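PDB 4GF2: erythrocyte binding antigen 140 from Plasmodium falciparum, which probably binds a receptor on the host erythrocyte surface, serving the malaria parasite as a Duffy-binding-like adhesin during red-cell invasion. Local coordinates for residues Trp183-Phe187 and Asp267-Asn271; Thr237-Lys241 and Asn251-Asp255; Cys219-Thr223 and Tyr275-Cys279; Arg18-Ile24 and Cys35-Arg39; Gly103-Asp107 and Pro174-Trp179. The protein carries 3 engineered substitutions. All blocks are in the same frame, centred on the assembly; numbering follows the deposited sequence.

Interaction 1: Trp183-Phe187 and Asp267-Asn271; sequences WNENF and DFFKN
Phe187 meets two consecutive phenylalanines, Phe268 and Phe269, and rings alone bridge most of a gap in which the nearest CA atoms lie more than 11 Å apart. This aromatic cluster sits in the first Duffy-binding-like (DBL) part of the chain, where helix 175-202 faces the short helix 265-269. No hydrogen bond crosses the contact.

The two partners use the Phe187 ring differently. Phe269 makes an offset edge-to-face pair, its edge turned to the Phe187 face, with planes at 76° and centroids 5.5 Å apart; Phe269 CE1 lies 3.6 Å from Phe187 CZ. Phe268 comes past in the opposite direction, its plane moderately inclined, a geometry that is neither a stack nor a T. Here the packing is tight, with CE2 of Phe187 and CE2 of Phe268 only 3.2 Å apart.

Different first torsions let neighbours in sequence converge on one ring: CG of Phe268 stands anti to its nitrogen (chi1 -161°), whereas CG of Phe269 stands beside the nitrogen (chi1 -61°). CD2 of Phe268 lies over a face of the Phe269 ring, toward its rim.

Trp183, one turn before Phe187, brings its six-membered ring edge to the edge of Phe269, CH2 to CZ at 4.1 Å, while its NE1 bonds to Gln232 of helix 213-242. That helix also covers the cluster through Ser229, Lys230 and Met233. At the more exposed end, Asn184 OD1 comes to the edge of the Phe268 ring, near its plane, 3.9 Å from CZ.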
# COMPACT_ATOMS: atom_id res chain seq x y z
N TRP A 183 17.82 -23.19 -3.51
CA TRP A 183 17.01 -21.98 -3.39
C TRP A 183 15.53 -22.34 -3.28
O TRP A 183 14.81 -21.76 -2.46
CB TRP A 183 17.23 -21.07 -4.60
CG TRP A 183 16.44 -19.81 -4.51
CD1 TRP A 183 16.86 -18.61 -4.03
CD2 TRP A 183 15.07 -19.64 -4.88
NE1 TRP A 183 15.85 -17.69 -4.09
CE2 TRP A 183 14.74 -18.30 -4.61
CE3 TRP A 183 14.10 -20.48 -5.42
CZ2 TRP A 183 13.47 -17.78 -4.86
CZ3 TRP A 183 12.84 -19.97 -5.67
CH2 TRP A 183 12.53 -18.63 -5.39
N ASN A 184 15.09 -23.28 -4.11
CA ASN A 184 13.70 -23.73 -4.08
C ASN A 184 13.32 -24.23 -2.69
O ASN A 184 12.25 -23.90 -2.18
CB ASN A 184 13.47 -24.83 -5.11
CG ASN A 184 12.02 -25.26 -5.18
OD1 ASN A 184 11.10 -24.47 -4.97
ND2 ASN A 184 11.80 -26.53 -5.49
N GLU A 185 14.19 -25.02 -2.08
CA GLU A 185 13.95 -25.54 -0.74
C GLU A 185 13.96 -24.42 0.30
O GLU A 185 13.08 -24.36 1.16
CB GLU A 185 14.97 -26.61 -0.38
CG GLU A 185 14.80 -27.91 -1.15
CD GLU A 185 15.95 -28.89 -0.92
OE1 GLU A 185 17.10 -28.44 -0.73
OE2 GLU A 185 15.69 -30.12 -0.94
N ASN A 186 14.94 -23.53 0.22
CA ASN A 186 15.00 -22.40 1.14
C ASN A 186 13.71 -21.60 1.05
O ASN A 186 13.18 -21.12 2.06
CB ASN A 186 16.19 -21.48 0.82
CG ASN A 186 17.55 -22.16 0.99
OD1 ASN A 186 18.53 -21.75 0.37
ND2 ASN A 186 17.61 -23.19 1.83
N PHE A 187 13.20 -21.47 -0.17
CA PHE A 187 12.02 -20.64 -0.44
C PHE A 187 10.75 -21.22 0.17
O PHE A 187 10.00 -20.51 0.83
CB PHE A 187 11.84 -20.49 -1.95
CG PHE A 187 10.55 -19.84 -2.33
CD1 PHE A 187 10.36 -18.49 -2.16
CD2 PHE A 187 9.52 -20.59 -2.88
CE1 PHE A 187 9.17 -17.89 -2.52
CE2 PHE A 187 8.33 -20.00 -3.24
CZ PHE A 187 8.16 -18.65 -3.06
N ASP A 267 2.77 -17.87 -12.13
CA ASP A 267 1.84 -18.68 -11.34
C ASP A 267 2.48 -19.14 -10.04
O ASP A 267 1.79 -19.47 -9.07
CB ASP A 267 1.38 -19.89 -12.15
CG ASP A 267 0.35 -20.74 -11.41
OD1 ASP A 267 -0.47 -20.16 -10.67
OD2 ASP A 267 0.37 -21.97 -11.58
N PHE A 268 3.81 -19.17 -10.02
CA PHE A 268 4.56 -19.59 -8.85
C PHE A 268 4.43 -18.56 -7.73
O PHE A 268 4.42 -18.90 -6.55
CB PHE A 268 6.03 -19.79 -9.21
CG PHE A 268 6.80 -20.63 -8.23
CD1 PHE A 268 6.74 -22.01 -8.29
CD2 PHE A 268 7.60 -20.04 -7.27
CE1 PHE A 268 7.45 -22.79 -7.40
CE2 PHE A 268 8.31 -20.81 -6.38
CZ PHE A 268 8.24 -22.19 -6.44
N PHE A 269 4.31 -17.29 -8.12
CA PHE A 269 4.24 -16.20 -7.14
C PHE A 269 2.88 -15.50 -7.11
O PHE A 269 2.69 -14.57 -6.33
CB PHE A 269 5.34 -15.19 -7.41
CG PHE A 269 6.72 -15.76 -7.30
CD1 PHE A 269 7.27 -16.06 -6.07
CD2 PHE A 269 7.48 -15.99 -8.44
CE1 PHE A 269 8.54 -16.59 -5.97
CE2 PHE A 269 8.74 -16.52 -8.34
CZ PHE A 269 9.28 -16.82 -7.11
N LYS A 270 1.95 -15.93 -7.96
CA LYS A 270 0.59 -15.40 -7.89
C LYS A 270 0.02 -15.67 -6.49
O LYS A 270 -0.08 -16.82 -6.07
CB LYS A 270 -0.32 -16.06 -8.93
CG LYS A 270 -0.11 -15.56 -10.36
CD LYS A 270 -1.32 -15.86 -11.23
CE LYS A 270 -1.05 -15.59 -12.70
NZ LYS A 270 -0.20 -16.65 -13.32
N ASN A 271 -0.33 -14.61 -5.78
CA ASN A 271 -0.93 -14.76 -4.46
C ASN A 271 -2.26 -15.50 -4.57
O ASN A 271 -3.13 -15.12 -5.36
CB ASN A 271 -1.13 -13.40 -3.78
CG ASN A 271 0.12 -12.93 -3.06
OD1 ASN A 271 1.20 -13.49 -3.23
ND2 ASN A 271 -0.03 -11.88 -2.26

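Interaction 2: Thr237-Lys241 and Asn251-Asp255; sequences TNLYK and NFLND
Leu253 carries much of the tight part of this contact, its isobutyl tip wedged between Thr237 and Tyr240 of the helix before the turn. Both methyls crowd the threonine hydroxyl: Thr237 OG1 is 3.3 Å from Leu253 CD1 and 3.4 Å from CD2. Along the tyrosine, CD2 of Tyr240 lies 3.5 Å from CD1 of Leu253, the two side chains sliding past each other in opposite directions. Leu253 accounts for the largest share of the buried surface, and no hydrogen bond links the two segments. Phe252 is close as well, its CB 3.4 Å from Tyr240 CZ. The two rings, however, barely overlap: their planes are 30° apart and their centroids 5.0 Å, but they are slid apart. CD2 of Phe252 stands over the tyrosine face, toward its rim, 3.5 Å from Tyr240 CE1. Tyr240 reaches across because its CG is anti to the backbone nitrogen (chi1 -177°), and its OH finds a polar partner in Lys249 O within the connecting loop.

Toward solvent the fit slackens. Lys241, partly exposed and extended beyond CG, merely runs its aliphatic chain past the leucine, with CE 4.1 Å from Leu253 CD1.

The contact thus folds helix 252-259 back onto the end of helix 213-242. Helix 175-202 packs against both, Ile180 touching Phe252 and Leu253 while Asn177 touches Tyr240.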
# COMPACT_ATOMS: atom_id res chain seq x y z
N THR A 237 16.71 -18.53 -12.95
CA THR A 237 16.05 -19.27 -14.00
C THR A 237 16.57 -18.85 -15.37
O THR A 237 16.65 -19.66 -16.30
CB THR A 237 14.51 -19.10 -13.95
OG1 THR A 237 13.88 -20.33 -14.29
CG2 THR A 237 14.04 -18.00 -14.90
N ASN A 238 16.92 -17.57 -15.51
CA ASN A 238 17.50 -17.07 -16.75
C ASN A 238 18.92 -17.59 -16.91
O ASN A 238 19.34 -17.94 -18.02
CB ASN A 238 17.49 -15.54 -16.77
CG ASN A 238 16.08 -14.97 -16.73
OD1 ASN A 238 15.11 -15.66 -17.04
ND2 ASN A 238 15.97 -13.70 -16.35
N LEU A 239 19.65 -17.65 -15.81
CA LEU A 239 21.02 -18.16 -15.83
C LEU A 239 21.04 -19.63 -16.24
O LEU A 239 22.00 -20.10 -16.86
CB LEU A 239 21.68 -17.99 -14.46
CG LEU A 239 22.03 -16.54 -14.10
CD1 LEU A 239 22.49 -16.45 -12.66
CD2 LEU A 239 23.10 -16.00 -15.03
N TYR A 240 19.98 -20.36 -15.91
CA TYR A 240 19.87 -21.75 -16.32
C TYR A 240 19.80 -21.83 -17.84
O TYR A 240 20.64 -22.47 -18.48
CB TYR A 240 18.65 -22.42 -15.70
CG TYR A 240 18.54 -23.88 -16.05
CD1 TYR A 240 19.35 -24.82 -15.43
CD2 TYR A 240 17.63 -24.32 -16.99
CE1 TYR A 240 19.26 -26.16 -15.74
CE2 TYR A 240 17.53 -25.67 -17.31
CZ TYR A 240 18.34 -26.58 -16.68
OH TYR A 240 18.24 -27.91 -17.00
N LYS A 241 18.80 -21.18 -18.42
CA LYS A 241 18.63 -21.16 -19.86
C LYS A 241 19.91 -20.72 -20.55
O LYS A 241 20.36 -21.35 -21.51
CB LYS A 241 17.48 -20.22 -20.25
CG LYS A 241 16.10 -20.74 -19.85
CD LYS A 241 15.05 -19.64 -19.97
CE LYS A 241 13.66 -20.17 -19.61
NZ LYS A 241 12.67 -19.07 -19.44
N ASN A 251 13.69 -30.18 -19.21
CA ASN A 251 12.53 -29.72 -18.45
C ASN A 251 12.84 -29.46 -16.99
O ASN A 251 11.94 -29.45 -16.15
CB ASN A 251 11.40 -30.75 -18.55
CG ASN A 251 11.04 -31.08 -19.98
OD1 ASN A 251 10.30 -30.35 -20.64
ND2 ASN A 251 11.56 -32.20 -20.47
N PHE A 252 14.12 -29.25 -16.68
CA PHE A 252 14.53 -29.00 -15.31
C PHE A 252 13.63 -27.94 -14.67
O PHE A 252 13.00 -28.20 -13.64
CB PHE A 252 15.99 -28.55 -15.26
CG PHE A 252 16.51 -28.32 -13.87
CD1 PHE A 252 16.68 -29.38 -13.00
CD2 PHE A 252 16.82 -27.04 -13.44
CE1 PHE A 252 17.16 -29.17 -11.72
CE2 PHE A 252 17.30 -26.83 -12.16
CZ PHE A 252 17.47 -27.89 -11.30
N LEU A 253 13.57 -26.76 -15.28
CA LEU A 253 12.78 -25.67 -14.73
C LEU A 253 11.30 -26.04 -14.72
O LEU A 253 10.60 -25.82 -13.73
CB LEU A 253 13.00 -24.38 -15.53
CG LEU A 253 14.44 -23.87 -15.54
CD1 LEU A 253 14.57 -22.67 -16.47
CD2 LEU A 253 14.90 -23.52 -14.13
N ASN A 254 10.83 -26.59 -15.84
CA ASN A 254 9.44 -27.00 -15.97
C ASN A 254 9.04 -28.00 -14.89
O ASN A 254 8.14 -27.75 -14.09
CB ASN A 254 9.19 -27.60 -17.35
CG ASN A 254 7.78 -28.14 -17.50
OD1 ASN A 254 7.57 -29.35 -17.53
ND2 ASN A 254 6.80 -27.24 -17.59
N ASP A 255 9.72 -29.15 -14.87
CA ASP A 255 9.50 -30.17 -13.85
C ASP A 255 9.43 -29.53 -12.47
O ASP A 255 8.51 -29.79 -11.70
CB ASP A 255 10.61 -31.21 -13.88
CG ASP A 255 10.63 -32.02 -15.16
OD1 ASP A 255 9.54 -32.25 -15.73
OD2 ASP A 255 11.72 -32.43 -15.59

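Interaction 3: Cys219-Thr223 and Tyr275-Cys279; sequences CSSYT and YDDLC
The carbonyl oxygen of Cys219 receives three donors, one of them from across the contact. Thr223 supplies two: its backbone N at 3.0 Å from Cys219 O, the ordinary helical bond, and its OG1 at 3.2 Å. The third is the hydroxyl of Tyr275, whose OH also stands 3.2 Å from Cys219 O. This last donor arrives well above the carbonyl plane, with a C=O...O angle of 109°. Thr223 places its hydroxyl beside the backbone nitrogen, which lets OG1 fold back over the preceding turn.

Tyr222, the residue before Thr223, runs its ring alongside that of Tyr275 in the opposite direction. Their planes are 26° apart, but they are displaced so that contact is confined to the rims, CD2 of Tyr222 to CE2 of Tyr275 at 3.7 Å.

These contacts lie beside a disulfide that staples helix 213-242 to helix 273-279 in the cysteine-rich, helical Duffy-binding-like fold. Cys219 SG and Cys279 SG are bonded at 2.0 Å with a chi3 of -81°, a left-handed bridge. The CB of Cys279 packs over one face of the Tyr275 ring, so the disulfide and the tyrosine that reaches Cys219 O pack against each other. Helix 175-202 covers the site: Ile198 touches Tyr222 and Cys279, Phe195 meets the Tyr222 ring edge-to-face, and Lys191 NZ bonds to Tyr222 OH.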
# COMPACT_ATOMS: atom_id res chain seq x y z
N CYS A 219 1.37 -10.12 7.08
CA CYS A 219 0.91 -10.04 5.70
C CYS A 219 1.91 -9.26 4.86
O CYS A 219 2.26 -9.66 3.75
CB CYS A 219 -0.46 -9.38 5.61
SG CYS A 219 -1.82 -10.38 6.25
N SER A 220 2.37 -8.15 5.41
CA SER A 220 3.31 -7.27 4.73
C SER A 220 4.66 -7.95 4.56
O SER A 220 5.29 -7.86 3.51
CB SER A 220 3.47 -5.97 5.50
OG SER A 220 4.52 -5.19 4.96
N SER A 221 5.11 -8.63 5.61
CA SER A 221 6.38 -9.35 5.56
C SER A 221 6.32 -10.41 4.47
O SER A 221 7.26 -10.57 3.70
CB SER A 221 6.68 -10.01 6.91
OG SER A 221 6.89 -9.03 7.91
N TYR A 222 5.20 -11.13 4.40
CA TYR A 222 5.02 -12.18 3.42
C TYR A 222 5.07 -11.62 2.00
O TYR A 222 5.69 -12.21 1.11
CB TYR A 222 3.70 -12.91 3.65
CG TYR A 222 3.45 -14.05 2.70
CD1 TYR A 222 3.92 -15.33 2.98
CD2 TYR A 222 2.74 -13.86 1.52
CE1 TYR A 222 3.70 -16.38 2.11
CE2 TYR A 222 2.51 -14.91 0.65
CZ TYR A 222 2.99 -16.17 0.95
OH TYR A 222 2.76 -17.20 0.08
N THR A 223 4.42 -10.48 1.79
CA THR A 223 4.41 -9.85 0.48
C THR A 223 5.81 -9.52 0.00
O THR A 223 6.21 -9.90 -1.09
CB THR A 223 3.57 -8.57 0.49
OG1 THR A 223 2.19 -8.91 0.64
CG2 THR A 223 3.75 -7.78 -0.80
N TYR A 275 -4.49 -15.83 0.60
CA TYR A 275 -3.79 -14.63 1.06
C TYR A 275 -4.75 -13.44 1.11
O TYR A 275 -4.84 -12.75 2.13
CB TYR A 275 -2.60 -14.30 0.16
CG TYR A 275 -1.95 -13.01 0.56
CD1 TYR A 275 -2.42 -11.80 0.07
CD2 TYR A 275 -0.90 -12.99 1.46
CE1 TYR A 275 -1.85 -10.61 0.45
CE2 TYR A 275 -0.31 -11.80 1.84
CZ TYR A 275 -0.79 -10.61 1.34
OH TYR A 275 -0.21 -9.43 1.72
N ASP A 276 -5.45 -13.20 0.01
CA ASP A 276 -6.43 -12.13 -0.06
C ASP A 276 -7.50 -12.28 1.02
O ASP A 276 -7.95 -11.30 1.61
CB ASP A 276 -7.10 -12.11 -1.44
CG ASP A 276 -6.21 -11.51 -2.51
OD1 ASP A 276 -5.02 -11.27 -2.24
OD2 ASP A 276 -6.72 -11.29 -3.64
N ASP A 277 -7.89 -13.52 1.29
CA ASP A 277 -8.92 -13.81 2.29
C ASP A 277 -8.46 -13.46 3.71
O ASP A 277 -9.29 -13.14 4.57
CB ASP A 277 -9.31 -15.29 2.24
CG ASP A 277 -9.99 -15.68 0.95
OD1 ASP A 277 -10.56 -14.79 0.27
OD2 ASP A 277 -9.96 -16.88 0.61
N LEU A 278 -7.16 -13.53 3.96
CA LEU A 278 -6.64 -13.35 5.31
C LEU A 278 -5.96 -12.00 5.52
O LEU A 278 -5.79 -11.56 6.66
CB LEU A 278 -5.64 -14.46 5.64
CG LEU A 278 -6.20 -15.88 5.81
CD1 LEU A 278 -5.08 -16.82 6.20
CD2 LEU A 278 -7.32 -15.92 6.83
N CYS A 279 -5.58 -11.35 4.43
CA CYS A 279 -4.73 -10.17 4.53
C CYS A 279 -5.35 -8.89 3.97
O CYS A 279 -4.78 -7.82 4.11
CB CYS A 279 -3.39 -10.43 3.85
SG CYS A 279 -2.36 -11.62 4.74

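Interaction 4: Arg18-Ile24 and Cys35-Arg39; sequences RKSIKWI and CVPDR
Arg18 runs its side chain across Asp38 at about a right angle. Its CB already lies 3.9 Å from Asp38 OD2, and CD comes to 3.7 Å from the same oxygen. A bend at chi3 then turns the guanidinium side-on to the carboxylate: NE gives OD2 of Asp38 a bond of 2.8 Å (161° at the hydrogen), and the terminal NH2 gives OD1 of Asp38 one of 2.9 Å (179°). Both oxygens use their syn lone pairs, and the nearly coplanar groups form a bidentate salt bridge. A water donates to both Asp38 OD2 and Ser20 O, fastening the loop to the same carboxylate.

The segments continue into a beta hairpin, strands 23-27 and 33-37. Ile24 and Val36 form an antiparallel hydrogen-bonded pair, Ile24 N to Val36 O at 2.9 Å, while Trp23 and Pro37 form the adjoining non-hydrogen-bonded pair. Pro37 CB makes a CH-pi contact 3.6 Å from the centroid of the six-membered ring of Trp23, 8° off its normal.

The Cys25-Cys35 disulfide joins the two strands. Helix 213-242 touches Trp23 and Cys35, whereas helix 175-202 takes Trp23 NE1 on Asn186 and packs Trp179 against Val36 and Pro37.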
# COMPACT_ATOMS: atom_id res chain seq x y z
N ARG A 18 26.89 -17.02 9.75
CA ARG A 18 25.59 -16.42 9.99
C ARG A 18 24.54 -17.52 9.88
O ARG A 18 24.65 -18.40 9.01
CB ARG A 18 25.31 -15.31 8.98
CG ARG A 18 26.27 -14.13 9.10
CD ARG A 18 25.97 -13.04 8.07
NE ARG A 18 26.51 -13.37 6.75
CZ ARG A 18 27.75 -13.11 6.35
NH1 ARG A 18 28.62 -12.52 7.17
NH2 ARG A 18 28.14 -13.44 5.13
N LYS A 19 23.55 -17.48 10.76
CA LYS A 19 22.54 -18.54 10.83
C LYS A 19 21.39 -18.34 9.83
O LYS A 19 20.80 -19.31 9.35
CB LYS A 19 21.97 -18.63 12.24
CG LYS A 19 22.85 -19.39 13.21
CD LYS A 19 22.30 -19.30 14.63
CE LYS A 19 22.58 -20.55 15.44
NZ LYS A 19 21.71 -21.69 15.00
N SER A 20 21.06 -17.09 9.54
CA SER A 20 19.98 -16.79 8.60
C SER A 20 20.33 -17.30 7.21
O SER A 20 21.49 -17.28 6.80
CB SER A 20 19.72 -15.28 8.55
OG SER A 20 19.30 -14.80 9.82
N ILE A 21 19.31 -17.76 6.49
CA ILE A 21 19.48 -18.22 5.12
C ILE A 21 19.04 -17.12 4.16
O ILE A 21 17.87 -16.76 4.11
CB ILE A 21 18.65 -19.49 4.86
CG1 ILE A 21 19.06 -20.61 5.82
CG2 ILE A 21 18.83 -19.96 3.42
CD1 ILE A 21 18.18 -21.86 5.74
N LYS A 22 19.99 -16.58 3.39
CA LYS A 22 19.69 -15.48 2.48
C LYS A 22 20.41 -15.65 1.14
O LYS A 22 21.40 -16.38 1.04
CB LYS A 22 20.06 -14.14 3.11
CG LYS A 22 21.53 -14.03 3.47
CD LYS A 22 21.82 -12.83 4.37
CE LYS A 22 21.85 -11.54 3.59
NZ LYS A 22 22.24 -10.39 4.46
N TRP A 23 19.91 -14.97 0.12
CA TRP A 23 20.53 -14.98 -1.19
C TRP A 23 20.83 -13.56 -1.64
O TRP A 23 19.94 -12.70 -1.66
CB TRP A 23 19.62 -15.69 -2.20
CG TRP A 23 19.57 -17.17 -2.02
CD1 TRP A 23 18.94 -17.86 -1.02
CD2 TRP A 23 20.19 -18.16 -2.86
NE1 TRP A 23 19.13 -19.21 -1.19
CE2 TRP A 23 19.89 -19.42 -2.31
CE3 TRP A 23 20.96 -18.10 -4.02
CZ2 TRP A 23 20.34 -20.62 -2.88
CZ3 TRP A 23 21.41 -19.28 -4.59
CH2 TRP A 23 21.09 -20.53 -4.01
N ILE A 24 22.08 -13.32 -2.00
CA ILE A 24 22.52 -11.97 -2.34
C ILE A 24 22.77 -11.86 -3.83
O ILE A 24 23.58 -12.59 -4.40
CB ILE A 24 23.78 -11.59 -1.56
CG1 ILE A 24 23.51 -11.68 -0.05
CG2 ILE A 24 24.22 -10.18 -1.91
CD1 ILE A 24 24.57 -12.46 0.70
N CYS A 35 22.77 -14.58 -8.32
CA CYS A 35 22.33 -14.68 -6.94
C CYS A 35 23.08 -15.80 -6.24
O CYS A 35 22.93 -16.97 -6.57
CB CYS A 35 20.82 -14.96 -6.88
SG CYS A 35 19.79 -13.62 -7.51
N VAL A 36 23.88 -15.42 -5.25
CA VAL A 36 24.71 -16.36 -4.52
C VAL A 36 24.16 -16.60 -3.12
O VAL A 36 23.73 -15.66 -2.45
CB VAL A 36 26.15 -15.84 -4.41
CG1 VAL A 36 27.04 -16.85 -3.72
CG2 VAL A 36 26.70 -15.50 -5.79
N PRO A 37 24.17 -17.86 -2.66
CA PRO A 37 23.72 -18.14 -1.30
C PRO A 37 24.78 -17.75 -0.27
O PRO A 37 25.97 -17.90 -0.52
CB PRO A 37 23.51 -19.65 -1.31
CG PRO A 37 24.46 -20.16 -2.33
CD PRO A 37 24.56 -19.09 -3.38
N ASP A 38 24.34 -17.23 0.87
CA ASP A 38 25.28 -16.82 1.91
C ASP A 38 26.14 -18.02 2.33
O ASP A 38 27.29 -17.85 2.74
CB ASP A 38 24.52 -16.25 3.10
CG ASP A 38 25.36 -15.29 3.92
OD1 ASP A 38 26.29 -14.69 3.35
OD2 ASP A 38 25.08 -15.13 5.13
N ARG A 39 25.58 -19.22 2.22
CA ARG A 39 26.33 -20.42 2.56
C ARG A 39 27.60 -20.49 1.72
O ARG A 39 28.66 -20.87 2.21
CB ARG A 39 25.48 -21.67 2.35
CG ARG A 39 26.23 -22.97 2.67
CD ARG A 39 25.55 -24.19 2.08
NE ARG A 39 25.17 -23.97 0.69
CZ ARG A 39 26.01 -23.96 -0.34
NH1 ARG A 39 27.31 -24.16 -0.16
NH2 ARG A 39 25.55 -23.74 -1.56
O HOH W 1 22.83 -15.09 6.23
O HOH W 2 22.73 -19.14 2.59

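Interaction 5: Gly103-Asp107 and Pro174-Trp179; sequences GDDMD and PQINLW
Gln175 reaches into the loop at Asp104-Met106, and both ends of its amide are engaged. OE1 accepts from Met106 N at 2.8 Å, in the carbonyl plane, while NE2 donates to Asp105 OD1 at 3.2 Å. Within the first Duffy-binding-like domain, Asp105-Asp107 form an Asx turn: Asp105 OD1 also receives Asp107 N, at 2.8 Å. The two donors approach that oxygen from opposite faces of the carboxylate, the amide 67° out of its plane. The Gln175 chain is extended, with CG anti to the backbone nitrogen (chi1 179°), and carries the amide this far from its helix.

At the start of the same helix, Gln175 N donates to Asp104 OD2 at 3.1 Å on the syn side, giving the first helical N-H a carboxylate partner from the loop. Asp104 OD1 is joined by one water to Gln175 OE1 and by another to Ile176 N.

Met106 and the Gln175 amide both pack on the Trp179 indole. The methyl CE of Met106 lies over a face, 3.3 Å from Trp179 CE3, and Gln175 CD stands 3.3 Å above the ring plane. SD itself makes an oblique Met-aromatic contact, 5.0 Å from the six-membered-ring centroid and 43° off the normal.

Farther out, Lys40 NZ forms salt bridges with Asp105 OD2 and Asp107 OD2, bracing the turn. Asp96 OD1, from helix 83-101, accepts both Gln175 NE2 and Trp179 NE1, fixing amide and indole together.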
# COMPACT_ATOMS: atom_id res chain seq x y z
N GLY A 103 36.27 -24.49 -11.91
CA GLY A 103 35.92 -23.37 -12.77
C GLY A 103 34.45 -23.31 -13.18
O GLY A 103 34.13 -22.87 -14.28
N ASP A 104 33.56 -23.73 -12.29
CA ASP A 104 32.13 -23.60 -12.53
C ASP A 104 31.47 -22.90 -11.34
O ASP A 104 30.74 -23.51 -10.57
CB ASP A 104 31.49 -24.97 -12.76
CG ASP A 104 29.99 -24.88 -13.00
OD1 ASP A 104 29.52 -23.83 -13.47
OD2 ASP A 104 29.28 -25.87 -12.70
N ASP A 105 31.74 -21.60 -11.21
CA ASP A 105 31.30 -20.85 -10.05
C ASP A 105 30.77 -19.48 -10.45
O ASP A 105 31.44 -18.71 -11.14
CB ASP A 105 32.47 -20.68 -9.08
CG ASP A 105 32.02 -20.22 -7.71
OD1 ASP A 105 30.83 -19.88 -7.55
OD2 ASP A 105 32.86 -20.21 -6.78
N MET A 106 29.55 -19.17 -10.00
CA MET A 106 28.95 -17.86 -10.25
C MET A 106 29.35 -16.85 -9.17
O MET A 106 29.29 -15.64 -9.40
CB MET A 106 27.43 -17.99 -10.30
CG MET A 106 26.91 -18.70 -11.54
SD MET A 106 25.19 -19.23 -11.39
CE MET A 106 25.36 -20.61 -10.27
N ASP A 107 29.75 -17.36 -8.01
CA ASP A 107 30.21 -16.52 -6.91
C ASP A 107 31.56 -15.89 -7.25
O ASP A 107 32.41 -16.53 -7.87
CB ASP A 107 30.31 -17.36 -5.63
CG ASP A 107 30.85 -16.58 -4.44
OD1 ASP A 107 30.62 -15.35 -4.35
OD2 ASP A 107 31.51 -17.21 -3.59
N PRO A 174 25.90 -29.57 -12.47
CA PRO A 174 26.25 -28.16 -12.63
C PRO A 174 25.83 -27.34 -11.42
O PRO A 174 24.81 -27.63 -10.80
CB PRO A 174 25.44 -27.75 -13.87
CG PRO A 174 25.31 -29.01 -14.65
CD PRO A 174 25.17 -30.10 -13.64
N GLN A 175 26.61 -26.31 -11.09
CA GLN A 175 26.34 -25.51 -9.91
C GLN A 175 24.94 -24.91 -9.93
O GLN A 175 24.24 -24.91 -8.92
CB GLN A 175 27.37 -24.38 -9.77
CG GLN A 175 27.12 -23.50 -8.56
CD GLN A 175 28.15 -22.42 -8.39
OE1 GLN A 175 28.25 -21.50 -9.21
NE2 GLN A 175 28.94 -22.51 -7.33
N ILE A 176 24.54 -24.40 -11.09
CA ILE A 176 23.28 -23.68 -11.19
C ILE A 176 22.08 -24.60 -10.96
O ILE A 176 21.04 -24.17 -10.46
CB ILE A 176 23.12 -22.99 -12.56
CG1 ILE A 176 21.95 -22.01 -12.51
CG2 ILE A 176 22.94 -24.03 -13.66
CD1 ILE A 176 21.90 -21.10 -13.68
N ASN A 177 22.23 -25.87 -11.32
CA ASN A 177 21.19 -26.85 -11.03
C ASN A 177 21.08 -27.04 -9.52
O ASN A 177 19.98 -27.00 -8.96
CB ASN A 177 21.50 -28.19 -11.72
CG ASN A 177 21.55 -28.07 -13.24
OD1 ASN A 177 21.95 -27.04 -13.79
ND2 ASN A 177 21.15 -29.13 -13.93
N LEU A 178 22.22 -27.22 -8.87
CA LEU A 178 22.26 -27.40 -7.42
C LEU A 178 21.76 -26.15 -6.69
O LEU A 178 21.05 -26.26 -5.69
CB LEU A 178 23.67 -27.74 -6.96
CG LEU A 178 24.23 -29.07 -7.48
CD1 LEU A 178 25.68 -29.27 -7.07
CD2 LEU A 178 23.38 -30.23 -7.00
N TRP A 179 22.11 -24.97 -7.19
CA TRP A 179 21.69 -23.73 -6.54
C TRP A 179 20.19 -23.53 -6.65
O TRP A 179 19.53 -23.17 -5.67
CB TRP A 179 22.43 -22.52 -7.11
CG TRP A 179 23.80 -22.34 -6.56
CD1 TRP A 179 24.53 -23.26 -5.86
CD2 TRP A 179 24.62 -21.17 -6.64
NE1 TRP A 179 25.76 -22.73 -5.51
CE2 TRP A 179 25.83 -21.45 -5.98
CE3 TRP A 179 24.44 -19.90 -7.22
CZ2 TRP A 179 26.86 -20.51 -5.87
CZ3 TRP A 179 25.46 -18.98 -7.12
CH2 TRP A 179 26.66 -19.29 -6.45
O HOH W 3 26.41 -23.86 -13.53
O HOH W 4 28.27 -21.78 -12.19

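Overall arrangement
Two consecutive helices carry most of the set: helix 175-202 serves interactions 1 and 5, and helix 213-242 serves interactions 2 and 3. The hairpin of interaction 4 bridges the first pair. It touches interaction 1 where Trp183 CD1 packs 3.6 Å from Trp23 CD2, and interaction 5 where Cys35 O approaches Trp179 CZ3 at 3.3 Å. Interactions 2 and 5 also pack together, Phe252 CZ lying 3.5 Å from Asn177 O. Interaction 3 lies far from interaction 5, centres about 34 Å apart, but its centre is about 15 Å from that of interaction 1. Glycerol molecules, probably from the crystallisation liquor, lie near interactions 1, 3, 4 and 5.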